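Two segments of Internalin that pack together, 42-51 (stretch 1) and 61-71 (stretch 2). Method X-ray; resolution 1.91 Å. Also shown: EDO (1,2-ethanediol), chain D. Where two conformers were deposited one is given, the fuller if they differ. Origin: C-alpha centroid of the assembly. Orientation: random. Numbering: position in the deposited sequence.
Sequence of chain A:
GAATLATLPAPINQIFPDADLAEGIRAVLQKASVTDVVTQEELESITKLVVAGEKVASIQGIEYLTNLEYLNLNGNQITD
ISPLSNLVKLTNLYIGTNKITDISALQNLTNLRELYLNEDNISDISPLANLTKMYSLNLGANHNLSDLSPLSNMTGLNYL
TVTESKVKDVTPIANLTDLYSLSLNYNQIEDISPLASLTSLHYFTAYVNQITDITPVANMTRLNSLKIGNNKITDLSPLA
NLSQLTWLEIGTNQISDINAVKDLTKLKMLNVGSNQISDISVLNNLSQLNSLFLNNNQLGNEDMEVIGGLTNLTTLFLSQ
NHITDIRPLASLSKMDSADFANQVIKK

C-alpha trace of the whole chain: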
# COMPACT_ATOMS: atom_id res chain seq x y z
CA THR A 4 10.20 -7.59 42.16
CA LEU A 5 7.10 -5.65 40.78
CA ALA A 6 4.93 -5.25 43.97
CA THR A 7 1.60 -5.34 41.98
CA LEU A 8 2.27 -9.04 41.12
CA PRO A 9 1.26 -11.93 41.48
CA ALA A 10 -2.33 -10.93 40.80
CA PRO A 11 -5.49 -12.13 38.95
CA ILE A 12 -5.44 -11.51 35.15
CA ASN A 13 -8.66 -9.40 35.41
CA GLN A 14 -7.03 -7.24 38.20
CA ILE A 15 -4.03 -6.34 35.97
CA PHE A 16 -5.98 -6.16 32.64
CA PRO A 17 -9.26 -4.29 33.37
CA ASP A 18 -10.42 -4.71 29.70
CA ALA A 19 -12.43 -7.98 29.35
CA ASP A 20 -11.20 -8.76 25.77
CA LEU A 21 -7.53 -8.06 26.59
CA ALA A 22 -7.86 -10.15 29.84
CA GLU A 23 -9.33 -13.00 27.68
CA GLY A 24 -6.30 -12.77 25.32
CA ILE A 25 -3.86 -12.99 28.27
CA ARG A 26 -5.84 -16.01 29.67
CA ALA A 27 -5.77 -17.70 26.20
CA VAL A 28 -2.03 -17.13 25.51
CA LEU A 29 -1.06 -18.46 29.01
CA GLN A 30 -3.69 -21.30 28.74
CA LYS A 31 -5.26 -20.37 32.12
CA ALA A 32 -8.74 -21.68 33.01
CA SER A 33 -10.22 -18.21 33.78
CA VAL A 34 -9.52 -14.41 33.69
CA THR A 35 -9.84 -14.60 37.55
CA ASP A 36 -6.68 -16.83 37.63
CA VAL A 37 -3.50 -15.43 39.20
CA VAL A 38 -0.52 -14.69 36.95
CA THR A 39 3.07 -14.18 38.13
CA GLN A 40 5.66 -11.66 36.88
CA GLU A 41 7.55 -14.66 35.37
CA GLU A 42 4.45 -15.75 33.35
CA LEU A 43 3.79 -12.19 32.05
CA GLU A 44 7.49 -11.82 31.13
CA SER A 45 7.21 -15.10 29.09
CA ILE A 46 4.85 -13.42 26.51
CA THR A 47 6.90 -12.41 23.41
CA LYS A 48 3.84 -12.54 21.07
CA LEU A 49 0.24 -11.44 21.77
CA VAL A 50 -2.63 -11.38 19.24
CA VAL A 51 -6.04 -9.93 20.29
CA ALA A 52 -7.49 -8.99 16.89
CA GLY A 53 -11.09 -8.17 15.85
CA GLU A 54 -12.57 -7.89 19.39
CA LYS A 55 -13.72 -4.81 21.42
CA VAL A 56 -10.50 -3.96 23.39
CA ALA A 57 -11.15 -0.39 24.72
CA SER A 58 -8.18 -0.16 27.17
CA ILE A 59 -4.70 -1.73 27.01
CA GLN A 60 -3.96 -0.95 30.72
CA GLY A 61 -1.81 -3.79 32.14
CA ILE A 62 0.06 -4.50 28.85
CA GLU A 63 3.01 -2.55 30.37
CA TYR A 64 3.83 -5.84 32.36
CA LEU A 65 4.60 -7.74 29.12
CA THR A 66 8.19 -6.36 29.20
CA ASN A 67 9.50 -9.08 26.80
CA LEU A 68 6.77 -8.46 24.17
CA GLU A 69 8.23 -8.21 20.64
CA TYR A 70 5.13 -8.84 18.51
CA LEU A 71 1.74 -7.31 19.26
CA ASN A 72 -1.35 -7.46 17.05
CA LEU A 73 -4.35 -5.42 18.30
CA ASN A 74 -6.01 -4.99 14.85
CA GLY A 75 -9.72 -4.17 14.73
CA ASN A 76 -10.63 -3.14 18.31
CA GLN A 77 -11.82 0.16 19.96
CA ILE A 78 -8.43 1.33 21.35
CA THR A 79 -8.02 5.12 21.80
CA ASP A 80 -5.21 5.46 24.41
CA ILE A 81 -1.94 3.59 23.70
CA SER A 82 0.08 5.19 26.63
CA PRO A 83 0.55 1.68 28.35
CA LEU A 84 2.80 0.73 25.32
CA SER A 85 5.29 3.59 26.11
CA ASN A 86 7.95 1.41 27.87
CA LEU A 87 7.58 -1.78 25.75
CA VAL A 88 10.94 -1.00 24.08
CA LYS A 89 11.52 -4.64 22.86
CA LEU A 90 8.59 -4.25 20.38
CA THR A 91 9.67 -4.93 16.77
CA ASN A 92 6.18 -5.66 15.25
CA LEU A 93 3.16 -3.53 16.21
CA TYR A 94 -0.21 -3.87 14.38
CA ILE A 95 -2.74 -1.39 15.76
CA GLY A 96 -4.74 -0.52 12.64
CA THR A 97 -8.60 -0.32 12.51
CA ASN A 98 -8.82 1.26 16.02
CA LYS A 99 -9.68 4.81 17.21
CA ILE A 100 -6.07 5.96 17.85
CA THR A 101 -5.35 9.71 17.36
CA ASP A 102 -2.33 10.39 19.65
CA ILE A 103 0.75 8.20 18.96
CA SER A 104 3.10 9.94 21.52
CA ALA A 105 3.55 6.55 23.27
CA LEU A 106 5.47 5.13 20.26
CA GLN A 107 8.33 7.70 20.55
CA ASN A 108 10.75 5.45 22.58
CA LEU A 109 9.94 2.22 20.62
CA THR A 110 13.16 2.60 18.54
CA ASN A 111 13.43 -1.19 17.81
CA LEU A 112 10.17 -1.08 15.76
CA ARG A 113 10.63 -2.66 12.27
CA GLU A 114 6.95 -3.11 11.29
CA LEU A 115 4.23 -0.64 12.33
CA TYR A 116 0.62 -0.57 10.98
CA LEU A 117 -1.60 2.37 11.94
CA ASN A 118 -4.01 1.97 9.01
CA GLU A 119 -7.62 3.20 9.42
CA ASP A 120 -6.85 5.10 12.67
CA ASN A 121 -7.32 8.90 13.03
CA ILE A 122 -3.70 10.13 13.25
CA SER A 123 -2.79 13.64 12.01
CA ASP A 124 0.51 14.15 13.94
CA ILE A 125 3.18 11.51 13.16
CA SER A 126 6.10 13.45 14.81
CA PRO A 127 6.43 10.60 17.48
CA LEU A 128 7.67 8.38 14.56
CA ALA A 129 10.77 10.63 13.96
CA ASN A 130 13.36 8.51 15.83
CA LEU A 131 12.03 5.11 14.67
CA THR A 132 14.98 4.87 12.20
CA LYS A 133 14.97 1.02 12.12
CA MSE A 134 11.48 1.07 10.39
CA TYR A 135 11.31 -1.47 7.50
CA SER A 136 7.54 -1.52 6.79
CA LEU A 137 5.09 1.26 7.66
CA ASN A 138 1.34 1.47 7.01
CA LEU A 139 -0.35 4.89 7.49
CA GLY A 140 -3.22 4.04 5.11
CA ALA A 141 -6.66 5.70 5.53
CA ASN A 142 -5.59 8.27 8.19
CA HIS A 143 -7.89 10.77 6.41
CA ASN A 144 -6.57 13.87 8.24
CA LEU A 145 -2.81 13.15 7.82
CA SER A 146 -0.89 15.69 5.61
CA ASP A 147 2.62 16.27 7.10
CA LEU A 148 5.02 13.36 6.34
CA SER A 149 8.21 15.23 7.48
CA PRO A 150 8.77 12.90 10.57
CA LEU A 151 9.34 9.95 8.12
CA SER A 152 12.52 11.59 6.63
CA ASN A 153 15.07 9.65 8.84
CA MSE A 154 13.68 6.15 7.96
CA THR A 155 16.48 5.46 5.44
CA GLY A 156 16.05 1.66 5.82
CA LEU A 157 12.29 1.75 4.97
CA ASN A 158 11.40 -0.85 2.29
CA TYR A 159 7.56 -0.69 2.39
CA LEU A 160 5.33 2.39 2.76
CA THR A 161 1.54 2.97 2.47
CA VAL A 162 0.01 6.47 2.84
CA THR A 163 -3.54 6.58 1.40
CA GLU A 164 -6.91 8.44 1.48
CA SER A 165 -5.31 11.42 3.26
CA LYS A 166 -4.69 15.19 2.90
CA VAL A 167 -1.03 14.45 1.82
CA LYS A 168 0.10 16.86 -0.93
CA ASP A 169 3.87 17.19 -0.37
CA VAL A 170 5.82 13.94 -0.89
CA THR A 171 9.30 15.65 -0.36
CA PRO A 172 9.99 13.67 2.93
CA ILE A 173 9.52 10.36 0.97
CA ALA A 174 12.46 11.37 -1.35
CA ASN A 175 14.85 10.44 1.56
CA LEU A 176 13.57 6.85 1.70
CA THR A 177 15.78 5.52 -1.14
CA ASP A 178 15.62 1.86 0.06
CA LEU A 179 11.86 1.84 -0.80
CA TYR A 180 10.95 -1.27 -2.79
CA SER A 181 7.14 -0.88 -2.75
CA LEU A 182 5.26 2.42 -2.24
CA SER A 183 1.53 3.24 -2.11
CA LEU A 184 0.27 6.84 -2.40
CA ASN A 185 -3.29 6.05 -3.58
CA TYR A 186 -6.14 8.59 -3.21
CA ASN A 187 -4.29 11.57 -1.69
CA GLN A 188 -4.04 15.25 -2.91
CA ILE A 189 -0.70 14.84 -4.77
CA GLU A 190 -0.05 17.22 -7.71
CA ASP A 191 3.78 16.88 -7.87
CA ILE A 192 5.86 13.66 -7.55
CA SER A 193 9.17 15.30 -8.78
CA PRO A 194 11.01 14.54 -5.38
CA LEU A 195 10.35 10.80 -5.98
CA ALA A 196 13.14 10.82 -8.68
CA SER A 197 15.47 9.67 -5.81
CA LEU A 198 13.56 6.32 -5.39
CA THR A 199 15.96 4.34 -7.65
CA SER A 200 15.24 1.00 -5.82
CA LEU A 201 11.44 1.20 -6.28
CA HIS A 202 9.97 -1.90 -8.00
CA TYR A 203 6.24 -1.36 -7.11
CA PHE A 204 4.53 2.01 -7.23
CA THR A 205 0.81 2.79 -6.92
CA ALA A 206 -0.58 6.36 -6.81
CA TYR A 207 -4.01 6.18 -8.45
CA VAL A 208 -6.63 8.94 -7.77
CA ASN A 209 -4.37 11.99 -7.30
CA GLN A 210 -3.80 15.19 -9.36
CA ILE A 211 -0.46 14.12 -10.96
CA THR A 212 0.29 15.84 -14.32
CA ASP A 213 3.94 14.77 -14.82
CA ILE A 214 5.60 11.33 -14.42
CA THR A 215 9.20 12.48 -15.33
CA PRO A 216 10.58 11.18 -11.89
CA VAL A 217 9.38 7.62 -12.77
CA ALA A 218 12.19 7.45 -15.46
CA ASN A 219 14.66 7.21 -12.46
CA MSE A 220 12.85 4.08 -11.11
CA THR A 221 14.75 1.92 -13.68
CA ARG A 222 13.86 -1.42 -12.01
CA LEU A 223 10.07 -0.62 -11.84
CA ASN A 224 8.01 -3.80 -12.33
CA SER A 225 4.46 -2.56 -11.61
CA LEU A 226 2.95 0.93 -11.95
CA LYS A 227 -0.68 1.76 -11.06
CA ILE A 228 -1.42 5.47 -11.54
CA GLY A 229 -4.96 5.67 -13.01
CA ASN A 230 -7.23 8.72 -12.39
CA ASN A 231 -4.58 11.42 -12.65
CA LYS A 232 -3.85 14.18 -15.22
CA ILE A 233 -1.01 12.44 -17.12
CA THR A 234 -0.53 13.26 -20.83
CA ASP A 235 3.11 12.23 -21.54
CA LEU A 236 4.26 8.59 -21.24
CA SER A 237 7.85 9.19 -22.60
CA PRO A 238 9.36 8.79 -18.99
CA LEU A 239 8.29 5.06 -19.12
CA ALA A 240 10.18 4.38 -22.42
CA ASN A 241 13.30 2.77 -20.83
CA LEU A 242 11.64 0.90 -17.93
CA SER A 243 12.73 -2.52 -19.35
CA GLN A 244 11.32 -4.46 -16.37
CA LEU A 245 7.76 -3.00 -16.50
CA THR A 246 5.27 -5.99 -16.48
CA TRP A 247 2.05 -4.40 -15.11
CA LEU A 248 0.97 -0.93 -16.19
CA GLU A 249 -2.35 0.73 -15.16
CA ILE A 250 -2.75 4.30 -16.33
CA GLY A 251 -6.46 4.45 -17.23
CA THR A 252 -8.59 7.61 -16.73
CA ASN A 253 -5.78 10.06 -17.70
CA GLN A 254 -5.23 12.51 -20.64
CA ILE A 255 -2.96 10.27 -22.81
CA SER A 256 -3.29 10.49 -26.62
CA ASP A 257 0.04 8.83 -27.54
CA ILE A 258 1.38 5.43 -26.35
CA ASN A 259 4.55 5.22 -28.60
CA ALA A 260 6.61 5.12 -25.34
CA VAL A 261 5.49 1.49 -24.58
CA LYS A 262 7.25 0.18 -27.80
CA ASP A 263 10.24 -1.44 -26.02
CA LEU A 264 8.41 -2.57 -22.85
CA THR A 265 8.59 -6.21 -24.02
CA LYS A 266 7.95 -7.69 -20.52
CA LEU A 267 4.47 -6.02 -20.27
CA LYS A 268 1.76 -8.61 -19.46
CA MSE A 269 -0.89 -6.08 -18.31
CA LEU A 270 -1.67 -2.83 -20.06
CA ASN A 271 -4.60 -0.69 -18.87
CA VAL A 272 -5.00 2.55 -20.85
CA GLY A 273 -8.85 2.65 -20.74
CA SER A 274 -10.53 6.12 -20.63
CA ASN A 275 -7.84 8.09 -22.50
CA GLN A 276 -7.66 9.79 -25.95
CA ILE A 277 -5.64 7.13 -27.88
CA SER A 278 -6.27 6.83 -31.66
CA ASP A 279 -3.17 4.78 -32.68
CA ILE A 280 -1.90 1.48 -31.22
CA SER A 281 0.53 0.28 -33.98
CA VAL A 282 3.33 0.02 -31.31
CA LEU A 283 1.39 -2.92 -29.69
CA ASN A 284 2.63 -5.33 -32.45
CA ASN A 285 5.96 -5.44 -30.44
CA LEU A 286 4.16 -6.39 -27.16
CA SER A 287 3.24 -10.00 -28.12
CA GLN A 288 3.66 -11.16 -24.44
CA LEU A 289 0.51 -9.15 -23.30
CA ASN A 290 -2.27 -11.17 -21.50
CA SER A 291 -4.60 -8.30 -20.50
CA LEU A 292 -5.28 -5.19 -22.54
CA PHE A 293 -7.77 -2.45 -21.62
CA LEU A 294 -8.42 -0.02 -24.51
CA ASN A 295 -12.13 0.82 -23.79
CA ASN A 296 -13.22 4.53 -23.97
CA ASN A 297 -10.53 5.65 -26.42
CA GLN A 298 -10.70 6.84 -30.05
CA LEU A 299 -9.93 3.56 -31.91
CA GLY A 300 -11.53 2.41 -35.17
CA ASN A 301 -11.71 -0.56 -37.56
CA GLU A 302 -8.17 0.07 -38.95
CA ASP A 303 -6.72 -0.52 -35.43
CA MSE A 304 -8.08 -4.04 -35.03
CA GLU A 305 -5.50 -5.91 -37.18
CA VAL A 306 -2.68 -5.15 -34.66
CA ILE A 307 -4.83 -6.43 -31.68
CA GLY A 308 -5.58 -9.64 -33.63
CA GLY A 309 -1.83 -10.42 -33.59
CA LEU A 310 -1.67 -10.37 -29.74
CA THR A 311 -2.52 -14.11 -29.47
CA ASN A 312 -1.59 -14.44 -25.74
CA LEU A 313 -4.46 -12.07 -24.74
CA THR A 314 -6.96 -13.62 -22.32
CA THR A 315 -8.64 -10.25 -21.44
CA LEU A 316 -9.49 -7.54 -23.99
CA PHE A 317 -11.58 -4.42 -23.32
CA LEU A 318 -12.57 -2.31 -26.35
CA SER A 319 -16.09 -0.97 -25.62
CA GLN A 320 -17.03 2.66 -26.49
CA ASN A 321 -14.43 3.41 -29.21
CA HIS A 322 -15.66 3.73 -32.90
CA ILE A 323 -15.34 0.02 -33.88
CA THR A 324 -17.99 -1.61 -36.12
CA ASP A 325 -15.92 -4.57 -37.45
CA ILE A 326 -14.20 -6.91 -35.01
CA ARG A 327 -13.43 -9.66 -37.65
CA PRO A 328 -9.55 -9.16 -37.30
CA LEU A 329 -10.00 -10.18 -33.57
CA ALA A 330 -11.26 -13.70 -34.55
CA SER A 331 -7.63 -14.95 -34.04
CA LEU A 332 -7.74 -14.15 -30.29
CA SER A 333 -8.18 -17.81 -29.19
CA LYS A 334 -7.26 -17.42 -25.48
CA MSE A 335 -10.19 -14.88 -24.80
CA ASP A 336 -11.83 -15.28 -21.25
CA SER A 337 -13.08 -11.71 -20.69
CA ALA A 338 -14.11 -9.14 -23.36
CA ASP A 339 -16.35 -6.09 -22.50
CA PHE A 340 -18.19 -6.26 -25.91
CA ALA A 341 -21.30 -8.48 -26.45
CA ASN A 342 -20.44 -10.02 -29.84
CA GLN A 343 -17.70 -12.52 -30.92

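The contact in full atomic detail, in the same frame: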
# COMPACT_ATOMS: atom_id res chain seq x y z
N GLU A 42 5.38 -15.36 34.41
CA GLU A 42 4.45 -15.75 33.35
C GLU A 42 4.18 -14.60 32.38
O GLU A 42 4.14 -14.82 31.16
CB GLU A 42 3.14 -16.27 33.93
CG GLU A 42 3.27 -17.64 34.58
CD GLU A 42 2.04 -18.12 35.31
OE1 GLU A 42 1.36 -17.29 35.96
OE2 GLU A 42 1.74 -19.33 35.23
N LEU A 43 4.03 -13.36 32.91
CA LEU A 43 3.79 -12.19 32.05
C LEU A 43 5.03 -11.85 31.23
O LEU A 43 4.90 -11.48 30.06
CB LEU A 43 3.32 -10.97 32.86
CG LEU A 43 1.93 -11.11 33.50
CD1 LEU A 43 1.65 -9.94 34.40
CD2 LEU A 43 0.82 -11.26 32.45
N GLU A 44 6.23 -12.06 31.82
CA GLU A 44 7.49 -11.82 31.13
C GLU A 44 7.82 -12.93 30.10
O GLU A 44 8.76 -12.78 29.33
CB GLU A 44 8.63 -11.67 32.14
CG GLU A 44 8.60 -10.34 32.87
CD GLU A 44 9.62 -10.19 33.99
OE1 GLU A 44 10.32 -11.18 34.31
OE2 GLU A 44 9.69 -9.09 34.56
N SER A 45 7.01 -14.02 30.06
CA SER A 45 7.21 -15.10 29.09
C SER A 45 6.50 -14.82 27.75
O SER A 45 6.76 -15.53 26.77
CB SER A 45 6.72 -16.43 29.66
OG SER A 45 5.31 -16.57 29.63
N ILE A 46 5.61 -13.79 27.71
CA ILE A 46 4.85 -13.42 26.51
C ILE A 46 5.70 -12.55 25.57
O ILE A 46 5.94 -11.37 25.86
CB ILE A 46 3.51 -12.72 26.86
CG1 ILE A 46 2.69 -13.48 27.94
CG2 ILE A 46 2.67 -12.41 25.61
CD1 ILE A 46 2.37 -14.91 27.61
N THR A 47 6.12 -13.12 24.44
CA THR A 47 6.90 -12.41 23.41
C THR A 47 6.00 -12.05 22.23
O THR A 47 6.35 -11.18 21.43
CB THR A 47 8.11 -13.25 22.97
OG1 THR A 47 7.66 -14.47 22.39
CG2 THR A 47 9.08 -13.53 24.10
N LYS A 48 4.83 -12.73 22.13
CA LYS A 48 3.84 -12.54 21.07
C LYS A 48 2.42 -12.57 21.65
O LYS A 48 2.05 -13.53 22.34
CB LYS A 48 4.03 -13.63 20.00
CG LYS A 48 3.02 -13.61 18.85
CD LYS A 48 3.44 -14.57 17.74
CE LYS A 48 2.45 -14.62 16.61
NZ LYS A 48 2.92 -15.48 15.50
N LEU A 49 1.64 -11.53 21.36
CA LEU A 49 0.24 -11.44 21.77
C LEU A 49 -0.61 -10.96 20.61
O LEU A 49 -0.28 -9.96 19.96
CB LEU A 49 0.05 -10.53 23.00
CG LEU A 49 -1.37 -10.42 23.60
CD1 LEU A 49 -1.75 -11.67 24.39
CD2 LEU A 49 -1.50 -9.20 24.48
N VAL A 50 -1.71 -11.69 20.33
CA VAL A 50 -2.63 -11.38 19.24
C VAL A 50 -4.05 -11.33 19.80
O VAL A 50 -4.59 -12.35 20.22
CB VAL A 50 -2.52 -12.39 18.05
CG1 VAL A 50 -3.57 -12.09 16.97
CG2 VAL A 50 -1.12 -12.39 17.45
N VAL A 51 -4.64 -10.13 19.85
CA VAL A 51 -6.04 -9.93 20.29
C VAL A 51 -6.65 -9.05 19.19
O VAL A 51 -6.73 -7.83 19.32
CB VAL A 51 -6.24 -9.37 21.74
CG1 VAL A 51 -7.72 -9.39 22.15
CG2 VAL A 51 -5.42 -10.13 22.76
N GLY A 61 -2.37 -2.52 31.69
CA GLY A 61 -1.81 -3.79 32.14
C GLY A 61 -0.78 -4.36 31.19
O GLY A 61 0.11 -5.10 31.62
N ILE A 62 -0.87 -4.01 29.87
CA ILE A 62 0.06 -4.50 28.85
C ILE A 62 1.51 -4.09 29.15
O ILE A 62 2.43 -4.77 28.71
CB ILE A 62 -0.37 -4.11 27.41
CG1 ILE A 62 0.10 -5.19 26.40
CG2 ILE A 62 0.09 -2.68 27.01
CD1 ILE A 62 -0.63 -5.21 25.09
N GLU A 63 1.69 -3.03 29.96
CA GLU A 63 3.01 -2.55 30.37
C GLU A 63 3.81 -3.64 31.15
O GLU A 63 5.03 -3.50 31.23
CB GLU A 63 2.92 -1.23 31.17
CG GLU A 63 2.21 -1.30 32.51
CD GLU A 63 0.69 -1.22 32.53
OE1 GLU A 63 0.07 -1.20 31.45
OE2 GLU A 63 0.13 -1.19 33.65
N TYR A 64 3.16 -4.74 31.65
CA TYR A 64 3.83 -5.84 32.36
C TYR A 64 4.45 -6.89 31.42
O TYR A 64 5.25 -7.73 31.86
CB TYR A 64 2.88 -6.55 33.31
CG TYR A 64 2.53 -5.71 34.50
CD1 TYR A 64 3.46 -5.49 35.52
CD2 TYR A 64 1.28 -5.10 34.61
CE1 TYR A 64 3.13 -4.74 36.65
CE2 TYR A 64 0.94 -4.34 35.73
CZ TYR A 64 1.87 -4.17 36.74
OH TYR A 64 1.57 -3.40 37.82
N LEU A 65 4.07 -6.83 30.14
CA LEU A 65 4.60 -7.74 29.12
C LEU A 65 5.92 -7.14 28.60
O LEU A 65 6.03 -6.81 27.42
CB LEU A 65 3.55 -7.93 28.00
CG LEU A 65 2.51 -9.04 28.21
CD1 LEU A 65 1.68 -8.83 29.49
CD2 LEU A 65 1.58 -9.12 27.05
N THR A 66 6.91 -7.00 29.49
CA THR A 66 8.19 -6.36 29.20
C THR A 66 9.00 -7.07 28.12
O THR A 66 9.81 -6.39 27.47
CB THR A 66 9.00 -6.17 30.47
OG1 THR A 66 9.12 -7.42 31.15
CG2 THR A 66 8.39 -5.12 31.39
N ASN A 67 8.76 -8.37 27.85
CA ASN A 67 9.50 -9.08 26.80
C ASN A 67 8.74 -9.17 25.48
O ASN A 67 9.17 -9.88 24.57
CB ASN A 67 9.91 -10.45 27.28
CG ASN A 67 11.03 -10.40 28.27
OD1 ASN A 67 12.02 -9.67 28.11
ND2 ASN A 67 10.88 -11.14 29.34
N LEU A 68 7.61 -8.46 25.37
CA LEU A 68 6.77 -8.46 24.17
C LEU A 68 7.52 -7.85 23.00
O LEU A 68 8.07 -6.75 23.11
CB LEU A 68 5.47 -7.68 24.42
CG LEU A 68 4.32 -7.87 23.45
CD1 LEU A 68 3.76 -9.30 23.50
CD2 LEU A 68 3.22 -6.88 23.76
N GLU A 69 7.56 -8.60 21.88
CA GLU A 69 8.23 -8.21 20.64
C GLU A 69 7.23 -8.03 19.52
O GLU A 69 7.45 -7.22 18.62
CB GLU A 69 9.24 -9.29 20.22
CG GLU A 69 10.42 -9.50 21.15
CD GLU A 69 11.30 -10.68 20.77
OE1 GLU A 69 11.25 -11.12 19.59
OE2 GLU A 69 12.06 -11.17 21.64
N TYR A 70 6.15 -8.82 19.55
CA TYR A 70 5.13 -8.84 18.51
C TYR A 70 3.76 -8.66 19.15
O TYR A 70 3.36 -9.43 20.01
CB TYR A 70 5.25 -10.18 17.74
CG TYR A 70 4.29 -10.42 16.60
CD1 TYR A 70 2.94 -10.67 16.84
CD2 TYR A 70 4.76 -10.57 15.30
CE1 TYR A 70 2.07 -10.99 15.80
CE2 TYR A 70 3.90 -10.89 14.25
CZ TYR A 70 2.55 -11.08 14.51
OH TYR A 70 1.70 -11.41 13.48
N LEU A 71 3.05 -7.62 18.72
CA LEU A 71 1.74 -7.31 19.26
C LEU A 71 0.79 -6.94 18.15
O LEU A 71 1.04 -5.98 17.42
CB LEU A 71 1.85 -6.17 20.30
CG LEU A 71 0.52 -5.66 20.87
CD1 LEU A 71 -0.20 -6.74 21.68
CD2 LEU A 71 0.73 -4.43 21.69
C1 EDO D . 4.97 -16.17 23.66
O1 EDO D . 3.80 -15.40 23.55
C2 EDO D . 5.21 -16.96 22.37
O2 EDO D . 6.40 -17.70 22.53
O HOH W 1 6.51 -10.23 28.19

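A water ties three backbone atoms together where the two stretches turn past each other. It donates to Leu43 O (2.8 Å) and to Ile46 O (2.7 Å), the first and last residues of a type I turn, and accepts from Asn67 N (2.9 Å), which lies within the second type I turn, Leu65 to Leu68. The water thus links both turns, joining Leu43 O and Ile46 O to Asn67 N. Separately, Ile46 O lies 3.4 Å from Leu68 N, but the angle is too poor for a hydrogen bond, and Leu68 N donates instead to Leu65 O within its own turn.

Beside it, the CA-to-CB bond of Asn67 points toward stretch 1, and its ND2 donates to Glu44 O at 2.7 Å with a nearly linear angle of 170°, clamping one turn to the other.

Beyond the turns the chains run as parallel strands, Lys48 bridging Tyr70 and Leu49 bridging Leu71, with CA atoms 4.7 and 5.1 Å apart. Thr47 O accepts twice, from Glu69 N (2.9 Å) and Tyr70 N (3.0 Å); Leu49 N then donates to Tyr70 O (3.0 Å), so Tyr70 is bonded through both its amide and its carbonyl. Lys48 CA also approaches Tyr70 O at 3.3 Å, a CA-H...O contact with an angle of 153° at the hydrogen.

Strand alternation sorts the side chains. On one face, the extended, all-t Lys48 lies over the Tyr70 ring: CE is 4.1 Å and NZ 4.7 Å from the ring centroid, 25° and 19° off its normal, giving CH-pi and cation-pi contacts. On the other, Leu49 enters an apolar cluster, its CD2 reaching Leu71 CD1 (3.9 Å) and Leu65 CD2 (4.0 Å), while its CB meets Leu68 CD1 (3.9 Å). Ile46 CG2 joins through Leu65 CD2 (3.8 Å), and Leu43 CD2 extends the packing to Leu65 CD1 (3.9 Å). Altogether 741 Å² is buried, summed over both sides.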